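Probable 2-phosphosulfolactate phosphatase (Clostridium acetobutylicum, PDB 1VR0) probably catalyses the magnesium-dependent hydrolysis of (2R)-O-phospho-3-sulfolactate to (2R)-3-sulfolactate and phosphate. Local coordinates at residues 22-36 and 119-133. Numbering follows the deposited sequence.
Sequences DDIKEEKVKNKTAVV and RAIKGSETARDILIG
Val36 straddles helix 119-123 and strand 129-133 with its two methyl branches. CG1, anti to the backbone N (chi1 179°), meets the helix, 3.7 Å from Ala120 CB and touching Ile121 CG1. CG2 lies 3.9 Å from Ile130 CG2, the two side chains side by side, and packs against Ser124 OG. That buried hydroxyl donates to Ala120 O, which fixes its rotation. Ala34, on the same sheet face, sets its CB against Ala127 CB. On the reverse face, Leu131 CD1 reaches across to Thr33 CG2, 3.8 Å away, and to Val35 CG2, while a water donates to Thr33 OG1 and Asp129 OD2. Strands 33-36 and 129-133 run parallel, 27° apart, stitched by alternating bonds such as Leu131 N to Ala34 O (2.7 Å). The side chains of Val29 and Thr126 cross at about a right angle, with Val29 CG1 3.4 Å from Thr126 OG1. Asp22 OD1 forms a salt bridge to Arg119 NH2 (2.6 Å), near the guanidinium plane, the flat groups turned 44° apart. Helix 117-123 leads through the type I turn Ser124-Ala127 into strand 129-133 and lies over the Ala34 and Val36 face: alpha/beta packing on a parallel strand pair. Strand 33-37 sits between 129-133 and 152-156 in the mixed sheet, Thr33 and Val35 bonding to Val153; helix 138-148 covers their face, and helix 42-51 packs on Ile121 and Ile132.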
loop_
_atom_site.group_PDB
_atom_site.type_symbol
_atom_site.label_atom_id
_atom_site.label_comp_id
_atom_site.label_asym_id
_atom_site.label_seq_id
_atom_site.Cartn_x
_atom_site.Cartn_y
_atom_site.Cartn_z
ATOM N N ASP A 22 9.884 -1.260 -4.684
ATOM C CA ASP A 22 9.993 -2.687 -4.361
ATOM C C ASP A 22 8.673 -3.432 -4.426
ATOM O O ASP A 22 8.638 -4.631 -4.172
ATOM C CB ASP A 22 10.601 -2.877 -2.967
ATOM C CG ASP A 22 12.083 -2.547 -2.926
ATOM O OD1 ASP A 22 12.796 -2.792 -3.910
ATOM O OD2 ASP A 22 12.585 -2.038 -1.917
ATOM N N ASP A 23 7.590 -2.739 -4.770
ATOM C CA ASP A 23 6.281 -3.383 -4.903
ATOM C C ASP A 23 5.722 -3.347 -6.327
ATOM O O ASP A 23 4.570 -3.691 -6.547
ATOM C CB ASP A 23 5.319 -2.776 -3.905
ATOM C CG ASP A 23 5.683 -3.144 -2.486
ATOM O OD1 ASP A 23 5.648 -4.378 -2.196
ATOM O OD2 ASP A 23 6.051 -2.224 -1.687
ATOM N N ILE A 24 6.551 -3.012 -7.308
ATOM C CA ILE A 24 6.116 -3.049 -8.684
ATOM C C ILE A 24 6.008 -4.496 -9.163
ATOM O O ILE A 24 6.901 -5.291 -8.948
ATOM C CB ILE A 24 7.097 -2.353 -9.576
ATOM C CG1 ILE A 24 7.128 -0.881 -9.278
ATOM C CG2 ILE A 24 6.732 -2.531 -11.024
ATOM C CD1 ILE A 24 8.260 -0.194 -9.929
ATOM N N LYS A 25 4.905 -4.837 -9.802
ATOM C CA LYS A 25 4.765 -6.128 -10.461
ATOM C C LYS A 25 4.414 -5.782 -11.890
ATOM O O LYS A 25 3.536 -4.948 -12.119
ATOM C CB LYS A 25 3.673 -6.972 -9.788
ATOM C CG LYS A 25 4.006 -7.456 -8.357
ATOM C CD LYS A 25 2.718 -7.490 -7.491
ATOM C CE LYS A 25 2.877 -8.122 -6.065
ATOM N NZ LYS A 25 2.788 -9.616 -6.093
ATOM N N GLU A 26 5.133 -6.385 -12.834
ATOM C CA GLU A 26 4.934 -6.145 -14.270
ATOM C C GLU A 26 3.473 -6.112 -14.727
ATOM O O GLU A 26 3.073 -5.228 -15.474
ATOM C CB GLU A 26 5.601 -7.249 -15.077
ATOM C CG GLU A 26 6.863 -6.845 -15.808
ATOM C CD GLU A 26 7.120 -7.752 -17.008
ATOM O OE1 GLU A 26 6.142 -8.390 -17.511
ATOM O OE2 GLU A 26 8.293 -7.817 -17.461
ATOM N N GLU A 27 2.689 -7.080 -14.283
ATOM C CA GLU A 27 1.318 -7.207 -14.738
ATOM C C GLU A 27 0.458 -6.015 -14.371
ATOM O O GLU A 27 -0.569 -5.798 -14.995
ATOM C CB GLU A 27 0.703 -8.479 -14.171
ATOM C CG GLU A 27 0.606 -8.522 -12.624
ATOM C CD GLU A 27 1.810 -9.199 -11.943
ATOM O OE1 GLU A 27 2.950 -9.211 -12.513
ATOM O OE2 GLU A 27 1.594 -9.728 -10.820
ATOM N N LYS A 28 0.868 -5.275 -13.348
ATOM C CA LYS A 28 0.191 -4.042 -12.946
ATOM C C LYS A 28 0.672 -2.817 -13.748
ATOM O O LYS A 28 0.115 -1.715 -13.640
ATOM C CB LYS A 28 0.462 -3.735 -11.465
ATOM C CG LYS A 28 -0.251 -4.621 -10.449
ATOM C CD LYS A 28 0.220 -4.241 -9.040
ATOM C CE LYS A 28 -0.524 -4.988 -7.929
ATOM N NZ LYS A 28 -0.411 -4.224 -6.662
ATOM N N VAL A 29 1.742 -2.990 -14.506
ATOM C CA VAL A 29 2.340 -1.877 -15.208
ATOM C C VAL A 29 2.214 -2.012 -16.734
ATOM O O VAL A 29 1.925 -1.035 -17.401
ATOM C CB VAL A 29 3.796 -1.701 -14.732
ATOM C CG1 VAL A 29 4.650 -1.121 -15.771
ATOM C CG2 VAL A 29 3.822 -0.777 -13.560
ATOM N N LYS A 30 2.371 -3.222 -17.271
ATOM C CA LYS A 30 2.503 -3.364 -18.715
ATOM C C LYS A 30 1.299 -2.791 -19.486
ATOM O O LYS A 30 0.170 -2.880 -19.041
ATOM C CB LYS A 30 2.855 -4.793 -19.134
ATOM C CG LYS A 30 1.997 -5.839 -18.495
ATOM C CD LYS A 30 1.965 -7.115 -19.332
ATOM C CE LYS A 30 1.015 -8.168 -18.724
ATOM N NZ LYS A 30 0.967 -9.187 -19.784
ATOM N N ASN A 31 1.614 -2.127 -20.597
ATOM C CA ASN A 31 0.667 -1.499 -21.532
ATOM C C ASN A 31 -0.184 -0.368 -20.968
ATOM O O ASN A 31 -1.052 0.137 -21.670
ATOM C CB ASN A 31 -0.201 -2.541 -22.226
ATOM C CG ASN A 31 0.595 -3.778 -22.662
ATOM O OD1 ASN A 31 1.689 -3.662 -23.210
ATOM N ND2 ASN A 31 0.046 -4.971 -22.396
ATOM N N LYS A 32 0.093 0.065 -19.742
ATOM C CA LYS A 32 -0.661 1.157 -19.140
ATOM C C LYS A 32 0.025 2.516 -19.294
ATOM O O LYS A 32 1.129 2.609 -19.782
ATOM C CB LYS A 32 -0.912 0.857 -17.654
ATOM C CG LYS A 32 -1.802 -0.339 -17.477
ATOM C CD LYS A 32 -2.094 -0.617 -16.048
ATOM C CE LYS A 32 -3.187 -1.673 -15.918
ATOM N NZ LYS A 32 -3.804 -1.494 -14.559
ATOM N N THR A 33 -0.650 3.571 -18.882
ATOM C CA THR A 33 0.007 4.848 -18.662
ATOM C C THR A 33 0.560 4.772 -17.239
ATOM O O THR A 33 -0.210 4.730 -16.276
ATOM C CB THR A 33 -0.987 6.032 -18.786
ATOM O OG1 THR A 33 -1.484 6.115 -20.119
ATOM C CG2 THR A 33 -0.351 7.333 -18.450
ATOM N N ALA A 34 1.880 4.711 -17.098
ATOM C CA ALA A 34 2.514 4.713 -15.765
ATOM C C ALA A 34 2.989 6.114 -15.398
ATOM O O ALA A 34 3.620 6.783 -16.192
ATOM C CB ALA A 34 3.676 3.761 -15.709
ATOM N N VAL A 35 2.673 6.554 -14.191
ATOM C CA VAL A 35 3.103 7.843 -13.726
ATOM C C VAL A 35 4.041 7.614 -12.544
ATOM O O VAL A 35 3.629 7.097 -11.523
ATOM C CB VAL A 35 1.908 8.666 -13.279
ATOM C CG1 VAL A 35 2.359 10.004 -12.704
ATOM C CG2 VAL A 35 0.919 8.861 -14.446
ATOM N N VAL A 36 5.309 7.966 -12.693
ATOM C CA VAL A 36 6.267 7.732 -11.633
ATOM C C VAL A 36 6.375 8.974 -10.737
ATOM O O VAL A 36 6.519 10.110 -11.222
ATOM C CB VAL A 36 7.621 7.334 -12.187
ATOM C CG1 VAL A 36 8.585 7.136 -11.056
ATOM C CG2 VAL A 36 7.508 6.054 -13.017
ATOM N N ARG A 119 15.077 4.013 -9.621
ATOM C CA ARG A 119 14.647 2.596 -9.541
ATOM C C ARG A 119 13.177 2.401 -10.030
ATOM O O ARG A 119 12.856 1.469 -10.779
ATOM C CB ARG A 119 14.785 2.104 -8.087
ATOM C CG ARG A 119 16.237 2.258 -7.492
ATOM C CD ARG A 119 16.374 1.780 -5.987
ATOM N NE ARG A 119 15.494 0.633 -5.685
ATOM C CZ ARG A 119 14.554 0.577 -4.735
ATOM N NH1 ARG A 119 14.320 1.568 -3.857
ATOM N NH2 ARG A 119 13.837 -0.523 -4.638
ATOM N N ALA A 120 12.293 3.282 -9.564
ATOM C CA ALA A 120 10.890 3.245 -9.957
ATOM C C ALA A 120 10.715 3.457 -11.490
ATOM O O ALA A 120 9.837 2.844 -12.135
ATOM C CB ALA A 120 10.109 4.304 -9.194
ATOM N N ILE A 121 11.545 4.337 -12.059
ATOM C CA ILE A 121 11.462 4.642 -13.494
ATOM C C ILE A 121 11.832 3.394 -14.305
ATOM O O ILE A 121 11.040 2.888 -15.085
ATOM C CB ILE A 121 12.329 5.891 -13.883
ATOM C CG1 ILE A 121 11.757 7.143 -13.231
ATOM C CG2 ILE A 121 12.318 6.097 -15.382
ATOM C CD1 ILE A 121 12.721 8.352 -13.185
ATOM N N LYS A 122 13.007 2.858 -14.047
ATOM C CA LYS A 122 13.415 1.602 -14.659
ATOM C C LYS A 122 12.425 0.473 -14.429
ATOM O O LYS A 122 12.211 -0.335 -15.321
ATOM C CB LYS A 122 14.806 1.192 -14.140
ATOM C CG LYS A 122 15.946 2.187 -14.494
ATOM C CD LYS A 122 16.062 2.406 -16.014
ATOM C CE LYS A 122 17.484 2.239 -16.538
ATOM N NZ LYS A 122 17.421 1.822 -17.978
ATOM N N GLY A 123 11.829 0.403 -13.239
ATOM C CA GLY A 123 10.863 -0.661 -12.913
ATOM C C GLY A 123 9.547 -0.620 -13.676
ATOM O O GLY A 123 8.812 -1.596 -13.687
ATOM N N SER A 124 9.266 0.514 -14.319
ATOM C CA SER A 124 8.050 0.715 -15.100
ATOM C C SER A 124 8.222 0.512 -16.621
ATOM O O SER A 124 7.270 0.753 -17.386
ATOM C CB SER A 124 7.528 2.105 -14.806
ATOM O OG SER A 124 7.546 2.331 -13.391
ATOM N N GLU A 125 9.385 0.011 -17.052
ATOM C CA GLU A 125 9.698 -0.149 -18.490
ATOM C C GLU A 125 8.599 -0.746 -19.367
ATOM O O GLU A 125 8.499 -0.404 -20.547
ATOM C CB GLU A 125 10.943 -1.012 -18.693
ATOM C CG GLU A 125 12.181 -0.379 -18.118
ATOM C CD GLU A 125 13.335 -0.421 -19.063
ATOM O OE1 GLU A 125 13.674 -1.578 -19.447
ATOM O OE2 GLU A 125 13.880 0.683 -19.396
ATOM N N THR A 126 7.808 -1.666 -18.841
ATOM C CA THR A 126 6.860 -2.361 -19.709
ATOM C C THR A 126 5.590 -1.566 -19.987
ATOM O O THR A 126 4.711 -2.065 -20.699
ATOM C CB THR A 126 6.481 -3.733 -19.116
ATOM O OG1 THR A 126 6.083 -3.569 -17.733
ATOM C CG2 THR A 126 7.681 -4.683 -19.221
ATOM N N ALA A 127 5.461 -0.369 -19.398
ATOM C CA ALA A 127 4.259 0.437 -19.584
ATOM C C ALA A 127 4.225 0.953 -21.003
ATOM O O ALA A 127 5.274 1.076 -21.637
ATOM C CB ALA A 127 4.250 1.596 -18.610
ATOM N N ARG A 128 3.034 1.270 -21.510
ATOM C CA ARG A 128 2.938 1.902 -22.818
ATOM C C ARG A 128 3.570 3.305 -22.817
ATOM O O ARG A 128 4.265 3.680 -23.765
ATOM C CB ARG A 128 1.493 1.993 -23.286
ATOM C CG ARG A 128 1.360 2.521 -24.724
ATOM C CD ARG A 128 -0.066 2.771 -25.078
ATOM N NE ARG A 128 -0.809 1.530 -25.225
ATOM C CZ ARG A 128 -2.132 1.455 -25.327
ATOM N NH1 ARG A 128 -2.883 2.551 -25.278
ATOM N NH2 ARG A 128 -2.703 0.263 -25.455
ATOM N N ASP A 129 3.279 4.085 -21.775
ATOM C CA ASP A 129 3.848 5.418 -21.618
ATOM C C ASP A 129 4.284 5.567 -20.201
ATOM O O ASP A 129 3.478 5.323 -19.320
ATOM C CB ASP A 129 2.804 6.491 -21.902
ATOM C CG ASP A 129 2.397 6.535 -23.363
ATOM O OD1 ASP A 129 3.224 6.981 -24.173
ATOM O OD2 ASP A 129 1.248 6.124 -23.702
ATOM N N ILE A 130 5.542 5.961 -19.980
ATOM C CA ILE A 130 6.014 6.325 -18.643
ATOM C C ILE A 130 6.098 7.850 -18.489
ATOM O O ILE A 130 6.944 8.493 -19.094
ATOM C CB ILE A 130 7.401 5.756 -18.305
ATOM C CG1 ILE A 130 7.410 4.228 -18.353
ATOM C CG2 ILE A 130 7.841 6.265 -16.907
ATOM C CD1 ILE A 130 7.823 3.678 -19.650
ATOM N N LEU A 131 5.242 8.408 -17.652
ATOM C CA LEU A 131 5.236 9.839 -17.360
ATOM C C LEU A 131 5.948 10.155 -16.073
ATOM O O LEU A 131 5.966 9.359 -15.154
ATOM C CB LEU A 131 3.800 10.346 -17.231
ATOM C CG LEU A 131 2.881 10.064 -18.420
ATOM C CD1 LEU A 131 1.493 10.648 -18.149
ATOM C CD2 LEU A 131 3.451 10.630 -19.737
ATOM N N ILE A 132 6.520 11.340 -15.984
ATOM C CA ILE A 132 7.197 11.740 -14.764
ATOM C C ILE A 132 6.343 12.775 -14.089
ATOM O O ILE A 132 6.054 13.795 -14.681
ATOM C CB ILE A 132 8.577 12.345 -15.039
ATOM C CG1 ILE A 132 9.463 11.342 -15.800
ATOM C CG2 ILE A 132 9.202 12.766 -13.745
ATOM C CD1 ILE A 132 9.580 9.949 -15.149
ATOM N N GLY A 133 5.939 12.502 -12.851
ATOM C CA GLY A 133 5.023 13.375 -12.147
ATOM C C GLY A 133 5.519 13.851 -10.808
ATOM O O GLY A 133 6.363 13.228 -10.165
HETATM O O HOH W 1 -0.687 4.969 -22.393
#